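Local structure of probable TonB-dependent siderophore receptor PiuA (5FP1) at residues Gly69-Ala74 with Asn620-Ala625; Pro214-Leu219 with Lys275-Leu280; Ile284-Thr289 with Asp332-Thr337; Tyr663-Ala668 with Lys690-Lys695. The protein probably binds iron-chelating siderophores at the outer membrane in the first step of iron uptake, and may bind ferric enterobactin with micromolar affinity. All coordinates share one frame; numbering follows the deposited sequence.

Contact 1: Gly69-Ala74 with Asn620-Ala625. With C8E ((hydroxyethyloxy)tri(ethyloxy)octane), chain I.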
# COMPACT_ATOMS: atom_id res chain seq x y z
N GLY A 69 6.19 3.78 10.49
CA GLY A 69 7.02 2.68 10.05
C GLY A 69 6.54 2.06 8.73
O GLY A 69 7.19 1.15 8.22
N ILE A 70 5.42 2.52 8.19
CA ILE A 70 5.02 2.05 6.86
C ILE A 70 5.77 3.02 5.98
O ILE A 70 5.61 4.23 6.12
CB ILE A 70 3.51 2.12 6.61
CG1 ILE A 70 2.74 1.34 7.67
CG2 ILE A 70 3.17 1.61 5.22
CD1 ILE A 70 3.32 -0.00 7.99
N THR A 71 6.69 2.52 5.18
CA THR A 71 7.43 3.39 4.30
C THR A 71 6.96 3.10 2.88
O THR A 71 6.63 1.96 2.55
CB THR A 71 8.94 3.12 4.49
OG1 THR A 71 9.29 3.34 5.87
CG2 THR A 71 9.76 4.01 3.63
N LEU A 72 6.96 4.12 2.03
CA LEU A 72 6.53 3.99 0.64
C LEU A 72 7.72 3.84 -0.30
O LEU A 72 8.75 4.53 -0.16
CB LEU A 72 5.76 5.22 0.19
CG LEU A 72 4.55 5.56 1.02
CD1 LEU A 72 3.88 6.84 0.54
CD2 LEU A 72 3.60 4.37 1.02
N GLY A 73 7.59 2.91 -1.23
CA GLY A 73 8.63 2.68 -2.23
C GLY A 73 8.31 3.37 -3.54
O GLY A 73 7.15 3.77 -3.80
N ALA A 74 9.34 3.51 -4.36
CA ALA A 74 9.22 4.25 -5.61
C ALA A 74 9.39 3.31 -6.79
O ALA A 74 9.85 2.17 -6.63
CB ALA A 74 10.27 5.34 -5.66
N ASN A 620 14.37 1.34 3.06
CA ASN A 620 12.95 1.54 3.18
C ASN A 620 12.42 1.19 4.57
O ASN A 620 11.26 0.79 4.72
CB ASN A 620 12.24 0.77 2.07
CG ASN A 620 12.87 1.00 0.70
OD1 ASN A 620 13.37 0.07 0.07
ND2 ASN A 620 12.93 2.25 0.28
N VAL A 621 13.27 1.33 5.58
CA VAL A 621 12.83 1.25 6.97
C VAL A 621 13.58 2.16 7.92
O VAL A 621 14.82 2.13 8.04
CB VAL A 621 12.72 -0.22 7.52
CG1 VAL A 621 13.82 -1.10 7.04
CG2 VAL A 621 12.73 -0.24 9.05
N PRO A 622 12.83 3.01 8.62
CA PRO A 622 13.45 3.91 9.58
C PRO A 622 13.70 3.21 10.90
O PRO A 622 12.93 2.33 11.29
CB PRO A 622 12.40 4.99 9.77
CG PRO A 622 11.09 4.23 9.60
CD PRO A 622 11.37 3.18 8.56
N LYS A 623 14.75 3.62 11.60
CA LYS A 623 15.02 3.04 12.91
C LYS A 623 13.93 3.40 13.92
O LYS A 623 13.63 2.62 14.83
CB LYS A 623 16.37 3.54 13.43
CG LYS A 623 17.01 2.59 14.42
CD LYS A 623 18.51 2.85 14.52
CE LYS A 623 19.23 2.42 13.26
NZ LYS A 623 20.58 3.07 13.19
N GLN A 624 13.38 4.61 13.78
CA GLN A 624 12.28 5.09 14.63
C GLN A 624 11.30 5.84 13.78
O GLN A 624 11.69 6.50 12.81
CB GLN A 624 12.78 6.07 15.71
CG GLN A 624 13.67 5.46 16.75
CD GLN A 624 13.85 6.39 17.93
OE1 GLN A 624 13.04 6.41 18.85
NE2 GLN A 624 14.90 7.20 17.88
N ALA A 625 10.03 5.78 14.17
CA ALA A 625 8.99 6.61 13.59
C ALA A 625 7.82 6.78 14.58
O ALA A 625 7.62 5.94 15.46
CB ALA A 625 8.51 6.00 12.28
C1 C8E I . 6.86 9.77 20.50
C2 C8E I . 8.28 10.22 20.75
C3 C8E I . 9.05 10.50 19.46
C4 C8E I . 10.43 9.85 19.52
C5 C8E I . 11.45 10.53 18.61
C6 C8E I . 12.81 10.52 19.30
C7 C8E I . 13.94 10.93 18.37
C8 C8E I . 15.27 10.47 18.95
O9 C8E I . 16.28 10.55 17.94
O HOH W 1 9.12 -0.62 6.57
O HOH W 2 11.36 4.71 0.75

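Contact 2: Pro214-Leu219 with Lys275-Leu280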
# COMPACT_ATOMS: atom_id res chain seq x y z
N PRO A 214 -31.62 -14.64 7.20
CA PRO A 214 -30.62 -15.71 7.14
C PRO A 214 -29.96 -15.89 5.77
O PRO A 214 -29.02 -16.65 5.67
CB PRO A 214 -31.44 -16.98 7.47
CG PRO A 214 -32.65 -16.49 8.21
CD PRO A 214 -32.95 -15.16 7.58
N THR A 215 -30.48 -15.23 4.74
CA THR A 215 -29.98 -15.45 3.39
C THR A 215 -29.77 -14.11 2.71
O THR A 215 -30.69 -13.30 2.60
CB THR A 215 -30.95 -16.32 2.61
OG1 THR A 215 -31.10 -17.56 3.31
CG2 THR A 215 -30.44 -16.60 1.22
N ARG A 216 -28.54 -13.84 2.30
CA ARG A 216 -28.16 -12.48 1.92
C ARG A 216 -27.34 -12.50 0.64
O ARG A 216 -26.64 -13.47 0.34
CB ARG A 216 -27.40 -11.79 3.04
CG ARG A 216 -28.20 -11.68 4.34
CD ARG A 216 -27.38 -11.17 5.52
NE ARG A 216 -26.25 -12.04 5.86
CZ ARG A 216 -26.32 -13.11 6.65
NH1 ARG A 216 -27.48 -13.49 7.18
NH2 ARG A 216 -25.22 -13.82 6.89
N ALA A 217 -27.45 -11.43 -0.15
CA ALA A 217 -26.69 -11.33 -1.38
C ALA A 217 -26.32 -9.87 -1.55
O ALA A 217 -27.13 -8.98 -1.25
CB ALA A 217 -27.47 -11.83 -2.56
N THR A 218 -25.08 -9.61 -1.98
CA THR A 218 -24.59 -8.24 -2.20
C THR A 218 -23.87 -8.21 -3.55
O THR A 218 -23.02 -9.07 -3.81
CB THR A 218 -23.69 -7.78 -1.05
OG1 THR A 218 -24.40 -7.86 0.19
CG2 THR A 218 -23.22 -6.33 -1.22
N LEU A 219 -24.31 -7.30 -4.43
CA LEU A 219 -23.70 -7.07 -5.74
C LEU A 219 -23.04 -5.69 -5.68
O LEU A 219 -23.66 -4.69 -5.29
CB LEU A 219 -24.75 -7.03 -6.85
CG LEU A 219 -25.70 -8.21 -6.96
CD1 LEU A 219 -26.72 -7.97 -8.06
CD2 LEU A 219 -24.92 -9.47 -7.25
N LYS A 275 -21.37 -11.44 -3.56
CA LYS A 275 -21.21 -12.12 -2.30
C LYS A 275 -22.54 -12.70 -1.84
O LYS A 275 -23.52 -11.97 -1.70
CB LYS A 275 -20.71 -11.17 -1.25
CG LYS A 275 -20.50 -11.81 0.10
CD LYS A 275 -19.61 -10.92 0.94
CE LYS A 275 -20.08 -10.84 2.37
NZ LYS A 275 -19.79 -9.47 2.88
N LEU A 276 -22.55 -14.01 -1.63
CA LEU A 276 -23.75 -14.75 -1.19
C LEU A 276 -23.48 -15.33 0.20
O LEU A 276 -22.43 -15.96 0.42
CB LEU A 276 -24.05 -15.89 -2.14
CG LEU A 276 -24.14 -15.47 -3.60
CD1 LEU A 276 -24.23 -16.65 -4.51
CD2 LEU A 276 -25.31 -14.53 -3.80
N GLU A 277 -24.41 -15.14 1.11
CA GLU A 277 -24.27 -15.66 2.47
C GLU A 277 -25.53 -16.43 2.87
O GLU A 277 -26.66 -16.03 2.53
CB GLU A 277 -24.15 -14.52 3.45
CG GLU A 277 -23.18 -13.42 3.08
CD GLU A 277 -23.32 -12.27 4.05
OE1 GLU A 277 -23.02 -12.48 5.24
OE2 GLU A 277 -23.80 -11.20 3.64
N HIS A 278 -25.33 -17.54 3.58
CA HIS A 278 -26.47 -18.28 4.15
C HIS A 278 -26.12 -18.74 5.55
O HIS A 278 -25.09 -19.38 5.76
CB HIS A 278 -26.85 -19.47 3.29
CG HIS A 278 -28.04 -20.21 3.83
ND1 HIS A 278 -29.25 -19.59 4.08
CD2 HIS A 278 -28.19 -21.50 4.21
CE1 HIS A 278 -30.10 -20.47 4.57
NE2 HIS A 278 -29.48 -21.63 4.67
N ASP A 279 -26.97 -18.39 6.51
CA ASP A 279 -26.82 -18.82 7.89
C ASP A 279 -27.40 -20.22 8.08
O ASP A 279 -28.62 -20.41 8.14
CB ASP A 279 -27.50 -17.83 8.83
CG ASP A 279 -26.91 -16.46 8.77
OD1 ASP A 279 -25.75 -16.31 8.30
OD2 ASP A 279 -27.59 -15.50 9.19
N LEU A 280 -26.51 -21.20 8.15
CA LEU A 280 -26.90 -22.59 8.34
C LEU A 280 -27.49 -22.80 9.72
O LEU A 280 -28.37 -23.65 9.87
CB LEU A 280 -25.72 -23.53 8.15
CG LEU A 280 -25.16 -23.51 6.75
CD1 LEU A 280 -23.78 -24.12 6.71
CD2 LEU A 280 -26.12 -24.26 5.85
O HOH W 3 -24.25 -10.60 0.98

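Contact 3: Ile284-Thr289 with Asp332-Thr337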
# COMPACT_ATOMS: atom_id res chain seq x y z
N ILE A 284 -23.54 -20.42 12.50
CA ILE A 284 -22.69 -20.89 11.42
C ILE A 284 -23.20 -20.36 10.08
O ILE A 284 -24.38 -20.53 9.72
CB ILE A 284 -22.60 -22.41 11.41
CG1 ILE A 284 -22.07 -22.89 12.75
CG2 ILE A 284 -21.72 -22.90 10.26
CD1 ILE A 284 -22.20 -24.38 12.95
N THR A 285 -22.29 -19.73 9.33
CA THR A 285 -22.61 -19.05 8.08
C THR A 285 -21.68 -19.60 6.99
O THR A 285 -20.48 -19.81 7.24
CB THR A 285 -22.46 -17.52 8.25
OG1 THR A 285 -23.37 -17.04 9.24
CG2 THR A 285 -22.73 -16.74 6.96
N ILE A 286 -22.24 -19.86 5.81
CA ILE A 286 -21.45 -20.18 4.62
C ILE A 286 -21.52 -18.98 3.68
O ILE A 286 -22.61 -18.42 3.44
CB ILE A 286 -21.92 -21.47 3.92
CG1 ILE A 286 -21.04 -21.81 2.73
CG2 ILE A 286 -23.39 -21.37 3.47
CD1 ILE A 286 -19.66 -22.34 3.08
N THR A 287 -20.35 -18.57 3.20
CA THR A 287 -20.24 -17.36 2.35
C THR A 287 -19.45 -17.71 1.10
O THR A 287 -18.43 -18.40 1.19
CB THR A 287 -19.54 -16.21 3.10
OG1 THR A 287 -20.26 -15.91 4.30
CG2 THR A 287 -19.48 -14.95 2.24
N ASN A 288 -19.93 -17.28 -0.07
CA ASN A 288 -19.18 -17.34 -1.30
C ASN A 288 -19.02 -15.94 -1.85
O ASN A 288 -19.99 -15.20 -1.98
CB ASN A 288 -19.82 -18.23 -2.38
CG ASN A 288 -18.91 -18.42 -3.59
OD1 ASN A 288 -19.04 -17.73 -4.63
ND2 ASN A 288 -17.95 -19.27 -3.46
N THR A 289 -17.78 -15.58 -2.16
CA THR A 289 -17.51 -14.28 -2.74
C THR A 289 -16.80 -14.51 -4.08
O THR A 289 -15.78 -15.19 -4.17
CB THR A 289 -16.66 -13.42 -1.81
OG1 THR A 289 -17.21 -13.40 -0.49
CG2 THR A 289 -16.54 -11.96 -2.33
N ASP A 332 -12.49 -16.52 -6.44
CA ASP A 332 -13.64 -17.01 -5.68
C ASP A 332 -13.15 -17.52 -4.32
O ASP A 332 -12.22 -18.32 -4.27
CB ASP A 332 -14.35 -18.12 -6.42
CG ASP A 332 -15.71 -18.44 -5.81
OD1 ASP A 332 -15.74 -19.00 -4.68
OD2 ASP A 332 -16.72 -18.05 -6.41
N GLN A 333 -13.77 -17.04 -3.25
CA GLN A 333 -13.50 -17.52 -1.88
C GLN A 333 -14.78 -18.11 -1.30
O GLN A 333 -15.83 -17.46 -1.29
CB GLN A 333 -13.11 -16.37 -0.96
CG GLN A 333 -11.85 -15.66 -1.32
CD GLN A 333 -11.54 -14.52 -0.37
OE1 GLN A 333 -12.45 -13.93 0.22
NE2 GLN A 333 -10.26 -14.17 -0.24
N LEU A 334 -14.66 -19.31 -0.75
CA LEU A 334 -15.78 -19.99 -0.08
C LEU A 334 -15.35 -20.21 1.36
O LEU A 334 -14.28 -20.78 1.60
CB LEU A 334 -16.03 -21.34 -0.77
CG LEU A 334 -17.15 -22.25 -0.25
CD1 LEU A 334 -18.48 -21.55 -0.47
CD2 LEU A 334 -17.09 -23.56 -1.01
N ALA A 335 -16.10 -19.67 2.32
CA ALA A 335 -15.70 -19.68 3.72
C ALA A 335 -16.89 -20.09 4.58
O ALA A 335 -17.98 -19.54 4.46
CB ALA A 335 -15.24 -18.31 4.17
N LEU A 336 -16.63 -21.04 5.47
CA LEU A 336 -17.58 -21.39 6.52
C LEU A 336 -17.08 -20.80 7.83
O LEU A 336 -15.96 -21.10 8.28
CB LEU A 336 -17.63 -22.91 6.63
CG LEU A 336 -18.61 -23.48 7.66
CD1 LEU A 336 -20.02 -23.30 7.16
CD2 LEU A 336 -18.32 -24.95 7.88
N THR A 337 -17.89 -19.94 8.44
CA THR A 337 -17.50 -19.25 9.64
C THR A 337 -18.52 -19.46 10.75
O THR A 337 -19.69 -19.78 10.51
CB THR A 337 -17.42 -17.73 9.42
OG1 THR A 337 -18.65 -17.26 8.85
CG2 THR A 337 -16.26 -17.36 8.49
O HOH W 4 -18.74 -17.30 6.05
O HOH W 5 -16.46 -15.78 0.88

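Contact 4: Tyr663-Ala668 with Lys690-Lys695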
# COMPACT_ATOMS: atom_id res chain seq x y z
N TYR A 663 12.59 13.67 9.47
CA TYR A 663 11.70 14.80 9.36
C TYR A 663 10.55 14.70 10.36
O TYR A 663 10.19 13.61 10.83
CB TYR A 663 11.09 14.91 7.94
CG TYR A 663 10.22 13.71 7.57
CD1 TYR A 663 8.89 13.66 7.91
CD2 TYR A 663 10.76 12.63 6.91
CE1 TYR A 663 8.10 12.57 7.59
CE2 TYR A 663 9.98 11.53 6.58
CZ TYR A 663 8.65 11.49 6.93
OH TYR A 663 7.87 10.38 6.59
N VAL A 664 9.94 15.85 10.62
CA VAL A 664 8.64 15.95 11.26
C VAL A 664 7.75 16.85 10.43
O VAL A 664 8.16 17.92 9.98
CB VAL A 664 8.77 16.58 12.67
CG1 VAL A 664 7.42 16.56 13.35
CG2 VAL A 664 9.78 15.81 13.48
N ARG A 665 6.52 16.42 10.23
CA ARG A 665 5.55 17.11 9.40
C ARG A 665 4.32 17.31 10.25
O ARG A 665 3.87 16.36 10.90
CB ARG A 665 5.19 16.27 8.18
CG ARG A 665 3.94 16.70 7.43
CD ARG A 665 3.01 15.52 7.17
NE ARG A 665 1.68 15.93 6.70
CZ ARG A 665 1.30 15.98 5.44
NH1 ARG A 665 2.14 15.61 4.47
NH2 ARG A 665 0.07 16.34 5.13
N TYR A 666 3.79 18.53 10.26
CA TYR A 666 2.60 18.87 11.05
C TYR A 666 1.36 19.11 10.20
O TYR A 666 1.43 19.54 9.05
CB TYR A 666 2.87 20.15 11.86
CG TYR A 666 4.08 20.02 12.74
CD1 TYR A 666 4.01 19.34 13.93
CD2 TYR A 666 5.29 20.55 12.36
CE1 TYR A 666 5.12 19.21 14.75
CE2 TYR A 666 6.41 20.41 13.15
CZ TYR A 666 6.30 19.75 14.35
OH TYR A 666 7.42 19.61 15.15
N ASP A 667 0.20 18.83 10.80
CA ASP A 667 -1.07 19.09 10.18
C ASP A 667 -2.04 19.72 11.18
O ASP A 667 -1.89 19.54 12.39
CB ASP A 667 -1.66 17.80 9.63
CG ASP A 667 -0.78 17.19 8.55
OD1 ASP A 667 -0.69 17.78 7.45
OD2 ASP A 667 -0.14 16.14 8.80
N ALA A 668 -3.02 20.43 10.66
CA ALA A 668 -4.08 20.96 11.51
C ALA A 668 -5.42 20.92 10.85
O ALA A 668 -5.53 20.88 9.62
CB ALA A 668 -3.74 22.38 11.94
N LYS A 690 7.46 21.93 5.37
CA LYS A 690 8.71 21.20 5.46
C LYS A 690 9.00 20.52 4.09
O LYS A 690 8.11 19.91 3.50
CB LYS A 690 8.56 20.13 6.54
CG LYS A 690 9.73 19.19 6.72
CD LYS A 690 10.95 19.89 7.28
CE LYS A 690 12.09 18.91 7.29
NZ LYS A 690 13.32 19.44 7.96
N ARG A 691 10.23 20.64 3.63
CA ARG A 691 10.76 19.86 2.52
C ARG A 691 11.31 18.54 3.05
O ARG A 691 12.33 18.48 3.77
CB ARG A 691 11.86 20.63 1.79
CG ARG A 691 12.45 19.90 0.57
CD ARG A 691 13.62 20.71 -0.01
NE ARG A 691 14.22 20.17 -1.24
CZ ARG A 691 15.39 19.57 -1.31
NH1 ARG A 691 16.09 19.33 -0.22
NH2 ARG A 691 15.86 19.14 -2.48
N TYR A 692 10.62 17.47 2.70
CA TYR A 692 11.06 16.14 3.06
C TYR A 692 10.70 15.15 1.96
O TYR A 692 10.07 15.52 0.94
CB TYR A 692 10.47 15.71 4.44
CG TYR A 692 8.99 15.44 4.48
CD1 TYR A 692 8.06 16.48 4.49
CD2 TYR A 692 8.50 14.13 4.50
CE1 TYR A 692 6.71 16.22 4.52
CE2 TYR A 692 7.15 13.86 4.51
CZ TYR A 692 6.26 14.91 4.56
OH TYR A 692 4.91 14.64 4.59
N PHE A 693 11.16 13.91 2.15
CA PHE A 693 11.08 12.86 1.15
C PHE A 693 10.38 11.61 1.70
O PHE A 693 10.79 11.07 2.72
CB PHE A 693 12.49 12.54 0.66
CG PHE A 693 13.15 13.72 -0.00
CD1 PHE A 693 13.83 14.64 0.74
CD2 PHE A 693 13.00 13.94 -1.37
CE1 PHE A 693 14.38 15.75 0.15
CE2 PHE A 693 13.57 15.04 -1.97
CZ PHE A 693 14.22 15.96 -1.21
N THR A 694 9.36 11.17 0.97
CA THR A 694 8.55 10.01 1.35
C THR A 694 8.98 8.70 0.68
O THR A 694 8.54 7.64 1.09
CB THR A 694 7.09 10.25 0.98
OG1 THR A 694 7.04 10.70 -0.37
CG2 THR A 694 6.50 11.27 1.90
N LYS A 695 9.80 8.76 -0.35
CA LYS A 695 10.29 7.53 -0.99
C LYS A 695 11.74 7.72 -1.32
O LYS A 695 12.13 8.78 -1.83
CB LYS A 695 9.55 7.24 -2.31
CG LYS A 695 8.03 7.34 -2.23
CD LYS A 695 7.36 7.28 -3.58
CE LYS A 695 5.86 7.57 -3.44
NZ LYS A 695 5.18 7.45 -4.76
O HOH W 6 12.01 18.14 10.43

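Contact 1: Gly69-Ala74 with Asn620-Ala625
G69 and T71 pack against N620, P622 and A625 where the plug domain meets the barrel wall. Segment 69-74 belongs to the plug. Segment 620-625 leads into barrel strand 624-635. The two do not pair as strands, and no direct hydrogen bond between them is clear.

T71 makes the largest single share of the packing. Its CB lies 3.3 Å from N620 O, and CG2 rests near the same carbonyl. With chi1 at -58°, OG1 is anti to the carbonyl carbon and sits 3.4 Å from P622 CD. T71 and P622 pass alongside each other, heading opposite ways. G69 N is 3.7 Å from A625 CB. G69 has a positive phi (86°), where a CB would press on the preceding carbonyl oxygen.

Two waters bridge the segments, the first backbone to backbone, the second from the L72 carbonyl to the N620 side-chain amide. Water 1 donates to G69 O (3.1 Å) and to N620 O (3.2 Å). Water 2 donates to L72 O (2.8 Å) and accepts from N620 ND2 (3.0 Å). N620 ND2 also reaches A696 O, so this amide nitrogen has two acceptors. C8 of a bound C8E detergent lies 3.5 Å from Q624 NE2.

On the plug side, T71 bonds through its backbone to F86 of strand 85-87. On the barrel side, P622 packs on S647 and V650 of strand 638-651, while V621 packs on L591 and S593 of strand 582-597.

Contact 2: Pro214-Leu219 with Lys275-Leu280
K275 pairs with T218, and K275 N donates to T218 O at 2.9 Å. The carbonyl of K275 accepts from T218 N and also from water 3. That water takes a bond from T218 OG1, which also bonds T208, and gives one to E277 OE2.

L276 faces A217 as a non-hydrogen-bonded pair. Its CD2 touches A217 CB at 3.7 Å.

E277 pairs with R216 through two backbone bonds. Its carboxylate also receives the arginine: R216 NH2 donates to E277 OE1 at 3.1 Å, meeting the oxygen from above the carboxylate plane. The two flat groups stand 79° apart. The bonds from R216 NE are weak.

H278 turns to the other face of the sheet. Its ND1 lies 2.9 Å from T215 OG1, near the ring plane, in a hydrogen bond that either could donate.

D279 N donates to P214 O at 2.8 Å. Its carboxylate takes the guanidinium end-on: R216 NH1 reaches D279 OD2 at 2.8 Å, and R216 NH2 reaches D279 OD1 at 2.9 Å. A bend at chi3 (-61°) turns the arginine tip towards both acids. T213 O also takes a bond from NH1, and T285 OG1 binds D279 OD1.

The result is a cross-strand salt-bridge network on an antiparallel pair. Such pairs build the wall of a TonB-dependent receptor barrel, here close to the short turns at one end.

Contact 3: Ile284-Thr289 with Asp332-Thr337
I284-T289 and D332-T337 run antiparallel, with local axes 4.7 Å apart at 173°, and T285 with T337, T287 with A335, and T289 with Q333 form hydrogen-bonded pairs. These are neighbouring strands of the transmembrane beta-barrel, joined further along as a long beta hairpin. The backbone bonds are regular, as in T289 N to Q333 O. Alternate residues point to opposite faces.

I286, N288, L334 and L336 share one face, whose apolar side chains suit the outer surface of a barrel in a membrane. I286 CG1 is anti to the backbone N (chi1 -177°). This sends CG1 towards the neighbouring strand, and chi2 (73°) brings CD1 to L334 CD1, 3.8 Å away, diagonal to its pair partner L336. The two side chains cross at a slant. I284 CG2 meets L336 CD1 at 3.6 Å in a second apolar touch. N288 and D332 cross at about a right angle near the end of the pairing. N288 ND2 and D332 OD1 are modelled too close for a normal hydrogen bond, so the detail there is doubtful.

T285, T287, T289, Q333, A335 and T337 share the other face. This face looks towards the plug: T289 and Q333 touch I101, and Q333 NE2 bonds both E354 OE1 and G100 O.

Two waters sit on the same face. Water 5 donates to Q333 O and bonds T289 OG1, each at 2.8 Å. Water 4 has four partners. It donates to T285 O (3.3 Å) and A335 O (2.9 Å), and it bonds T287 OG1 (2.7 Å) and T337 OG1 (2.8 Å).

Contact 4: Tyr663-Ala668 with Lys690-Lys695
Y692 stacks on Y663 and ends at R665. Its CB lies 3.6 Å from Y663 CB. With chi1 at 70°, CG stands between the backbone N and the carbonyl carbon, and the ring is laid over Y663. CD2 sits over the centre of the Y663 ring, 3.3 Å above its plane. CE2 is 3.5 Å from Y663 CE1. The stack is offset, with centroids 4.2 Å apart and planes 28° apart. Farther out, CE1 is 4.0 Å from both CB and CG of R665.

Y663 and R665 lie on barrel strand 659-673. Y692 lies in the long connection between barrel strands 678-685 and 709-717, just before the short strand 693-696.

At the tip, Y692 OH accepts from R665 NH1 at 2.9 Å. The hydroxyl oxygen lies in the guanidinium plane, which stands nearly perpendicular to the tyrosine ring. The same guanidinium holds D667 side-on: R665 NE donates to D667 OD2 at 2.8 Å, and NH2 donates to OD1. This grip helps fix the rotation of the guanidinium. K690 lays CG by the V664 carbonyl, and water 6 links V664 N to K690 NZ, the latter bond weak.

Overall arrangement
From the N terminus, the chain enters contact 1 in the plug with 69-74. That contact closes only at 620-625 in the barrel, a loop of more than 500 residues. Contacts 2 and 3 are nested inside this loop and follow in series, contact 2 closing at 275-280 and contact 3 at 332-337. They touch, because strands 264-279 and 284-304 are neighbours, so together they cover four successive barrel strands. Contact 4 opens after contact 1 and closes at 690-695. It ties barrel strand 659-673 to a later connection, where T694 and K695 touch L72, G73 and A74 of contact 1. Contacts 2 and 4 lie on opposite sides of the chain's centre, their centres about 45 Å apart.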